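Local coordinates for protein dihydrocoumarin hydrolase, AncDHCH1 (Pseudomonas sp., PDB 6C2C) that probably hydrolyses the lactone dihydrocoumarin, as a zinc-dependent enzyme of the metallo-beta-lactamase superfamily related to methyl-parathion hydrolase, at residues 80-85 and 134-139; 100-103 and 108-111; 29-34 and 277-282. All blocks are in the same frame, centred on the assembly; numbering follows the deposited sequence.

Contact 1 of 3, residues 80-85 and 134-139; sequences LVLVDT and AAFPNA
The ring of Phe-136 reaches strand 80-83 and the loop that follows it, and touches Leu-82 and Thr-85. Leu-82 CD2 lies 3.6 Å from Phe-136 CZ and 3.9 Å from Phe-136 CE1. One methyl therefore sits at the far end of the ring, and the two side chains cross at about a right angle. On the next atom round the ring, Thr-85 CG2 is 4.2 Å from Phe-136 CE2. Both methyls meet the ring obliquely. Leu-82 has CG anti to the backbone N (chi1 172°). This swings its branched end out from the strand to the ring.

Phe-136 leads a type I beta turn that runs to Ala-139. The backbone bond from Ala-139 N to Phe-136 O closes it at 3.3 Å. Ile-115 of strand 114-116 and Pro-109 also touch the ring, and Phe-136 N is hydrogen-bonded to Tyr-178 OH on helix 162-180.

Thr-85 presents its methyl to Phe-136, while its OG1 is hydrogen-bonded to His-124 O, and Asp-84 bonds through OD2 to His-124 ND1 and through OD1 to Thr-118 N. His-124 is a zinc ligand, so Asp-84, just after the strand, is in the second shell of that zinc. The contact itself is buried and purely apolar. With no hydrogen bond across it, the fit of two methyls against one ring joins the strand and the loop after it to the 134-139 turn.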
loop_
_atom_site.group_PDB
_atom_site.type_symbol
_atom_site.label_atom_id
_atom_site.label_comp_id
_atom_site.label_asym_id
_atom_site.label_seq_id
_atom_site.Cartn_x
_atom_site.Cartn_y
_atom_site.Cartn_z
ATOM N N LEU A 80 -8.522 0.097 -16.659
ATOM C CA LEU A 80 -7.898 0.945 -15.635
ATOM C C LEU A 80 -8.112 0.261 -14.286
ATOM O O LEU A 80 -9.253 0.089 -13.840
ATOM C CB LEU A 80 -8.502 2.344 -15.625
ATOM C CG LEU A 80 -7.810 3.348 -14.700
ATOM C CD1 LEU A 80 -6.316 3.634 -15.103
ATOM C CD2 LEU A 80 -8.614 4.677 -14.647
ATOM N N VAL A 81 -7.016 -0.122 -13.623
ATOM C CA VAL A 81 -7.127 -0.864 -12.378
ATOM C C VAL A 81 -6.340 -0.158 -11.299
ATOM O O VAL A 81 -5.305 0.460 -11.543
ATOM C CB VAL A 81 -6.656 -2.314 -12.542
ATOM C CG1 VAL A 81 -7.488 -2.988 -13.656
ATOM C CG2 VAL A 81 -5.209 -2.323 -12.891
ATOM N N LEU A 82 -6.884 -0.207 -10.107
ATOM C CA LEU A 82 -6.288 0.484 -8.964
ATOM C C LEU A 82 -5.974 -0.571 -7.916
ATOM O O LEU A 82 -6.873 -1.340 -7.520
ATOM C CB LEU A 82 -7.240 1.526 -8.421
ATOM C CG LEU A 82 -6.820 2.199 -7.111
ATOM C CD1 LEU A 82 -5.485 2.918 -7.267
ATOM C CD2 LEU A 82 -7.896 3.175 -6.610
ATOM N N VAL A 83 -4.718 -0.614 -7.473
ATOM C CA VAL A 83 -4.266 -1.543 -6.415
ATOM C C VAL A 83 -4.130 -0.752 -5.118
ATOM O O VAL A 83 -3.395 0.154 -5.028
ATOM C CB VAL A 83 -2.909 -2.161 -6.728
ATOM C CG1 VAL A 83 -2.441 -2.983 -5.555
ATOM C CG2 VAL A 83 -3.017 -3.067 -7.947
ATOM N N ASP A 84 -5.046 -1.063 -4.223
ATOM C CA ASP A 84 -5.248 -0.421 -2.931
ATOM C C ASP A 84 -5.860 0.980 -3.064
ATOM O O ASP A 84 -5.858 1.495 -4.116
ATOM C CB ASP A 84 -4.041 -0.471 -2.057
ATOM C CG ASP A 84 -3.782 -1.886 -1.511
ATOM O OD1 ASP A 84 -4.688 -2.721 -1.576
ATOM O OD2 ASP A 84 -2.675 -2.085 -1.047
ATOM N N THR A 85 -6.384 1.510 -1.953
ATOM C CA THR A 85 -7.110 2.778 -2.031
ATOM C C THR A 85 -6.893 3.758 -0.913
ATOM O O THR A 85 -7.562 4.701 -0.815
ATOM C CB THR A 85 -8.651 2.562 -2.077
ATOM O OG1 THR A 85 -9.104 2.045 -0.835
ATOM C CG2 THR A 85 -9.117 1.609 -3.195
ATOM N N ALA A 134 -20.253 3.871 -2.813
ATOM C CA ALA A 134 -19.026 3.499 -3.521
ATOM C C ALA A 134 -18.345 4.738 -4.090
ATOM O O ALA A 134 -18.913 5.425 -4.949
ATOM C CB ALA A 134 -19.348 2.497 -4.647
ATOM N N ALA A 135 -17.093 4.994 -3.659
ATOM C CA ALA A 135 -16.338 6.075 -4.259
ATOM C C ALA A 135 -15.964 5.791 -5.694
ATOM O O ALA A 135 -15.657 6.743 -6.427
ATOM C CB ALA A 135 -15.077 6.340 -3.422
ATOM N N PHE A 136 -15.966 4.523 -6.109
ATOM C CA PHE A 136 -15.599 4.145 -7.477
ATOM C C PHE A 136 -16.843 3.480 -8.053
ATOM O O PHE A 136 -17.055 2.270 -7.873
ATOM C CB PHE A 136 -14.386 3.221 -7.454
ATOM C CG PHE A 136 -13.171 3.861 -6.894
ATOM C CD1 PHE A 136 -12.339 4.562 -7.742
ATOM C CD2 PHE A 136 -12.875 3.794 -5.528
ATOM C CE1 PHE A 136 -11.189 5.223 -7.238
ATOM C CE2 PHE A 136 -11.694 4.442 -5.027
ATOM C CZ PHE A 136 -10.854 5.119 -5.882
ATOM N N PRO A 137 -17.719 4.244 -8.714
ATOM C CA PRO A 137 -19.087 3.753 -8.952
ATOM C C PRO A 137 -19.188 2.686 -10.015
ATOM O O PRO A 137 -20.241 2.012 -10.076
ATOM C CB PRO A 137 -19.833 5.023 -9.391
ATOM C CG PRO A 137 -18.776 5.901 -10.000
ATOM C CD PRO A 137 -17.593 5.689 -9.010
ATOM N N ASN A 138 -18.154 2.488 -10.847
ATOM C CA ASN A 138 -18.193 1.444 -11.854
ATOM C C ASN A 138 -17.276 0.282 -11.540
ATOM O O ASN A 138 -17.320 -0.713 -12.263
ATOM C CB ASN A 138 -17.859 2.021 -13.248
ATOM C CG ASN A 138 -18.837 3.135 -13.658
ATOM O OD1 ASN A 138 -20.071 2.918 -13.636
ATOM N ND2 ASN A 138 -18.323 4.339 -13.939
ATOM N N ALA A 139 -16.460 0.368 -10.488
ATOM C CA ALA A 139 -15.413 -0.631 -10.290
ATOM C C ALA A 139 -15.942 -1.937 -9.675
ATOM O O ALA A 139 -16.856 -1.939 -8.827
ATOM C CB ALA A 139 -14.303 -0.039 -9.399
#

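Contact 2 of 3, residues 100-103 and 108-111; sequences ANLK and QPEQ
Leu-102 lays its CD2 methyl against the peptide link between Gln-108 and Pro-109. Leu-102 CD2 is 4.1 Å from Pro-109 N and 4.3 Å from Gln-108 C. The proline ring is slightly farther, with Leu-102 CD2 to Pro-109 CG at 4.4 Å. CG of Leu-102 stands anti to the backbone N (chi1 -179°), which carries the branched end off the helix toward the returning chain. The touch is a light van der Waals one. Tyr-107 and Phe-136 also lie against Leu-102.

A water makes a second link on the more exposed side. It donates to Lys-103 O at 2.9 Å and to Gln-108 OE1 at 2.8 Å. The side chain of Gln-108 starts away from the helix and then bends back, which brings its amide oxygen to this water. Lys-103 takes part through its backbone carbonyl.

These residues belong to a beta-alpha-beta crossover. Strand 80-83 is followed by helix 98-104, and the chain then comes back as strand 114-116, parallel to the first and next to it in the sheet. Segment 108-111 is the way back from helix to strand. It starts a short 3-10 turn at Pro-109.

Two bonds within segment 108-111 shape that turn. Gln-111 N gives its hydrogen to Gln-108 O at 2.9 Å. In return, Gln-108 N donates to Gln-111 OE1 at 2.8 Å in a nearly straight bond (164°), approaching tilted 33° from the carbonyl plane. On the helix, Asn-101 ND2 is hydrogen-bonded to Ser-33 O of strand 27-39. At the other end, Glu-110 O accepts a bond from Asn-138 ND2.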
loop_
_atom_site.group_PDB
_atom_site.type_symbol
_atom_site.label_atom_id
_atom_site.label_comp_id
_atom_site.label_asym_id
_atom_site.label_seq_id
_atom_site.Cartn_x
_atom_site.Cartn_y
_atom_site.Cartn_z
ATOM N N ALA A 100 -7.691 13.123 -4.040
ATOM C CA ALA A 100 -7.163 14.355 -4.640
ATOM C C ALA A 100 -5.977 14.058 -5.559
ATOM O O ALA A 100 -5.799 14.690 -6.625
ATOM C CB ALA A 100 -6.734 15.303 -3.507
ATOM N N ASN A 101 -5.153 13.068 -5.190
ATOM C CA ASN A 101 -3.969 12.775 -5.998
ATOM C C ASN A 101 -4.322 12.016 -7.269
ATOM O O ASN A 101 -3.693 12.231 -8.299
ATOM C CB ASN A 101 -2.960 12.015 -5.094
ATOM C CG ASN A 101 -2.308 12.975 -4.140
ATOM O OD1 ASN A 101 -2.148 14.158 -4.532
ATOM N ND2 ASN A 101 -1.970 12.571 -2.913
ATOM N N LEU A 102 -5.372 11.183 -7.224
ATOM C CA LEU A 102 -5.903 10.553 -8.429
ATOM C C LEU A 102 -6.365 11.621 -9.412
ATOM O O LEU A 102 -6.098 11.539 -10.609
ATOM C CB LEU A 102 -7.081 9.642 -8.065
ATOM C CG LEU A 102 -7.732 8.892 -9.230
ATOM C CD1 LEU A 102 -6.708 7.923 -9.895
ATOM C CD2 LEU A 102 -8.991 8.166 -8.778
ATOM N N LYS A 103 -7.088 12.621 -8.908
ATOM C CA LYS A 103 -7.544 13.715 -9.762
ATOM C C LYS A 103 -6.365 14.482 -10.339
ATOM O O LYS A 103 -6.344 14.799 -11.532
ATOM C CB LYS A 103 -8.416 14.664 -8.954
ATOM C CG LYS A 103 -9.005 15.880 -9.724
ATOM C CD LYS A 103 -9.733 16.837 -8.712
ATOM C CE LYS A 103 -10.361 18.083 -9.390
ATOM N NZ LYS A 103 -11.504 17.600 -10.147
ATOM N N GLN A 108 -10.465 10.125 -13.118
ATOM C CA GLN A 108 -11.615 10.279 -12.265
ATOM C C GLN A 108 -12.035 8.932 -11.728
ATOM O O GLN A 108 -11.836 7.916 -12.401
ATOM C CB GLN A 108 -12.808 10.887 -13.016
ATOM C CG GLN A 108 -12.578 12.368 -13.414
ATOM C CD GLN A 108 -11.666 12.480 -14.614
ATOM O OE1 GLN A 108 -10.506 12.977 -14.528
ATOM N NE2 GLN A 108 -12.161 12.003 -15.752
ATOM N N PRO A 109 -12.632 8.904 -10.526
ATOM C CA PRO A 109 -13.017 7.600 -9.954
ATOM C C PRO A 109 -13.920 6.764 -10.843
ATOM O O PRO A 109 -13.835 5.519 -10.804
ATOM C CB PRO A 109 -13.693 7.973 -8.623
ATOM C CG PRO A 109 -13.165 9.325 -8.294
ATOM C CD PRO A 109 -12.987 10.021 -9.628
ATOM N N GLU A 110 -14.811 7.378 -11.618
ATOM C CA GLU A 110 -15.709 6.621 -12.453
ATOM C C GLU A 110 -14.991 5.907 -13.592
ATOM O O GLU A 110 -15.559 4.963 -14.168
ATOM C CB GLU A 110 -16.810 7.527 -13.031
ATOM C CG GLU A 110 -16.345 8.581 -14.063
ATOM C CD GLU A 110 -17.549 9.477 -14.584
ATOM O OE1 GLU A 110 -17.338 10.606 -15.139
ATOM O OE2 GLU A 110 -18.724 9.049 -14.420
ATOM N N GLN A 111 -13.718 6.239 -13.854
ATOM C CA GLN A 111 -12.987 5.574 -14.898
ATOM C C GLN A 111 -12.362 4.256 -14.466
ATOM O O GLN A 111 -11.902 3.497 -15.336
ATOM C CB GLN A 111 -11.858 6.495 -15.415
ATOM C CG GLN A 111 -12.419 7.763 -16.019
ATOM C CD GLN A 111 -11.322 8.688 -16.490
ATOM O OE1 GLN A 111 -10.451 9.044 -15.720
ATOM N NE2 GLN A 111 -11.357 9.075 -17.785
HETATM O O HOH W 1 -8.627 14.629 -13.363
#

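Contact 3 of 3, residues 29-34 and 277-282; sequences VTALSD and PGIGHI
Ala-31, Ile-279 and Pro-277 make this contact. Ala-31 is central, because its one methyl meets both of the others. Ala-31 CB lies 3.7 Å from Pro-277 CB and 4.1 Å from Ile-279 CD1. It is also 3.9 Å from Pro-277 O. The backbones come close here, with the CA atoms of Ala-31 and Pro-277 5.7 Å apart. A side chain of one methyl suffices to make the contact at this spacing.

Ile-279 reaches the methyl with the tip of its longer branch. CG1 is anti to the carbonyl carbon (chi1 -65°), and the side chain then runs extended (chi2 171°), so CD1 is the atom that arrives at Ala-31. Pro-277 comes from the loop just before strand 279-285. A cis peptide bond precedes it, and Gly-278, with positive phi, follows. The backbone bends there and enters the strand at Ile-279.

Tyr-72 of strand 65-75 touches Ala-31 and Ile-279, and its OH is hydrogen-bonded to Pro-277 O. On strand 19-24, Tyr-20 touches Pro-277 and Met-22 touches Ile-279, while Phe-276 touches Ala-31.

Strand 27-39 belongs to one mixed sheet and strand 279-285 to the other. The contact therefore lies where the two sheets face each other, in the core of the alpha-beta/beta-alpha sandwich of the metallo-beta-lactamase fold. The loop that holds Pro-277 follows closely after the zinc ligand His-273.

No hydrogen bond joins the two segments. The closest approaches of Ala-31 are carbon to carbon, and the carbonyl of Pro-277 is satisfied by Tyr-72. The sheets are held together here by close van der Waals fit, with the polar bond made to a neighbouring strand.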
loop_
_atom_site.group_PDB
_atom_site.type_symbol
_atom_site.label_atom_id
_atom_site.label_comp_id
_atom_site.label_asym_id
_atom_site.label_seq_id
_atom_site.Cartn_x
_atom_site.Cartn_y
_atom_site.Cartn_z
ATOM N N VAL A 29 1.863 3.099 -15.168
ATOM C CA VAL A 29 1.722 2.967 -13.707
ATOM C C VAL A 29 1.715 4.375 -13.122
ATOM O O VAL A 29 2.526 5.236 -13.527
ATOM C CB VAL A 29 2.865 2.131 -13.114
ATOM C CG1 VAL A 29 2.705 2.105 -11.578
ATOM C CG2 VAL A 29 2.836 0.754 -13.690
ATOM N N THR A 30 0.773 4.645 -12.218
ATOM C CA THR A 30 0.790 5.891 -11.435
ATOM C C THR A 30 0.797 5.492 -9.960
ATOM O O THR A 30 -0.218 5.009 -9.445
ATOM C CB THR A 30 -0.395 6.820 -11.753
ATOM O OG1 THR A 30 -0.564 6.995 -13.171
ATOM C CG2 THR A 30 -0.203 8.191 -11.056
ATOM N N ALA A 31 1.929 5.681 -9.265
ATOM C CA ALA A 31 1.919 5.594 -7.805
ATOM C C ALA A 31 1.089 6.741 -7.255
ATOM O O ALA A 31 1.237 7.892 -7.694
ATOM C CB ALA A 31 3.358 5.684 -7.258
ATOM N N LEU A 32 0.197 6.439 -6.321
ATOM C CA LEU A 32 -0.650 7.426 -5.702
ATOM C C LEU A 32 -0.366 7.471 -4.212
ATOM O O LEU A 32 -0.384 6.441 -3.534
ATOM C CB LEU A 32 -2.121 7.095 -5.965
ATOM C CG LEU A 32 -2.576 7.114 -7.438
ATOM C CD1 LEU A 32 -3.983 6.547 -7.536
ATOM C CD2 LEU A 32 -2.597 8.551 -7.953
ATOM N N SER A 33 -0.149 8.660 -3.686
ATOM C CA SER A 33 0.052 8.790 -2.253
ATOM C C SER A 33 -1.276 9.036 -1.539
ATOM O O SER A 33 -2.075 9.892 -1.967
ATOM C CB SER A 33 0.984 9.969 -1.999
ATOM O OG SER A 33 1.107 10.223 -0.602
ATOM N N ASP A 34 -1.510 8.313 -0.447
ATOM C CA ASP A 34 -2.630 8.651 0.381
ATOM C C ASP A 34 -2.272 9.641 1.483
ATOM O O ASP A 34 -3.162 9.984 2.283
ATOM C CB ASP A 34 -3.226 7.382 1.029
ATOM C CG ASP A 34 -4.617 7.626 1.604
ATOM O OD1 ASP A 34 -5.481 8.178 0.868
ATOM O OD2 ASP A 34 -4.852 7.228 2.761
ATOM N N PRO A 277 7.564 7.195 -3.890
ATOM C CA PRO A 277 6.503 6.370 -4.460
ATOM C C PRO A 277 6.663 4.869 -4.166
ATOM O O PRO A 277 5.798 4.070 -4.626
ATOM C CB PRO A 277 6.641 6.661 -5.990
ATOM C CG PRO A 277 8.166 6.795 -6.148
ATOM C CD PRO A 277 8.538 7.653 -4.936
ATOM N N GLY A 278 7.684 4.490 -3.411
ATOM C CA GLY A 278 7.746 3.109 -2.968
ATOM C C GLY A 278 8.070 2.101 -4.038
ATOM O O GLY A 278 7.790 0.916 -3.847
ATOM N N ILE A 279 8.768 2.513 -5.107
ATOM C CA ILE A 279 9.013 1.660 -6.275
ATOM C C ILE A 279 10.535 1.530 -6.434
ATOM O O ILE A 279 11.234 2.557 -6.468
ATOM C CB ILE A 279 8.371 2.226 -7.574
ATOM C CG1 ILE A 279 6.847 2.257 -7.506
ATOM C CG2 ILE A 279 8.747 1.355 -8.747
ATOM C CD1 ILE A 279 6.174 3.003 -8.658
ATOM N N GLY A 280 11.029 0.304 -6.645
ATOM C CA GLY A 280 12.469 0.157 -6.821
ATOM C C GLY A 280 12.798 -1.301 -7.060
ATOM O O GLY A 280 11.928 -2.166 -7.129
ATOM N N HIS A 281 14.084 -1.550 -7.201
ATOM C CA HIS A 281 14.639 -2.881 -7.292
ATOM C C HIS A 281 15.188 -3.296 -5.932
ATOM O O HIS A 281 15.332 -2.493 -4.985
ATOM C CB HIS A 281 15.770 -2.903 -8.325
ATOM C CG HIS A 281 15.305 -2.786 -9.733
ATOM N ND1 HIS A 281 15.210 -1.581 -10.415
ATOM C CD2 HIS A 281 14.959 -3.748 -10.622
ATOM C CE1 HIS A 281 14.793 -1.814 -11.635
ATOM N NE2 HIS A 281 14.628 -3.117 -11.783
ATOM N N ILE A 282 15.463 -4.604 -5.830
ATOM C CA ILE A 282 16.040 -5.201 -4.628
ATOM C C ILE A 282 17.272 -6.006 -5.026
ATOM O O ILE A 282 17.247 -6.746 -6.017
ATOM C CB ILE A 282 14.987 -6.083 -3.921
ATOM C CG1 ILE A 282 13.937 -5.185 -3.295
ATOM C CG2 ILE A 282 15.612 -6.882 -2.808
ATOM C CD1 ILE A 282 12.872 -5.994 -2.457
#

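From the N terminus, strand 27-39 comes first, and contact 3 joins it to residues 277-282 across 242 intervening residues. Contact 1 closes a shorter loop within that span, from strand 80-83 to the turn at 134-139. Contact 2 lies within contact 1's loop and closes the small return from helix 98-104 to residues 108-111. The three are nested and none cross. Contacts 1 and 2 are neighbours and touch directly, with Leu-80 CD2 against Gln-111 O. Leu-32 of strand 27-39 touches both Leu-82 and Leu-102. The first sheet, its crossover helix and the second sheet are thus tied together.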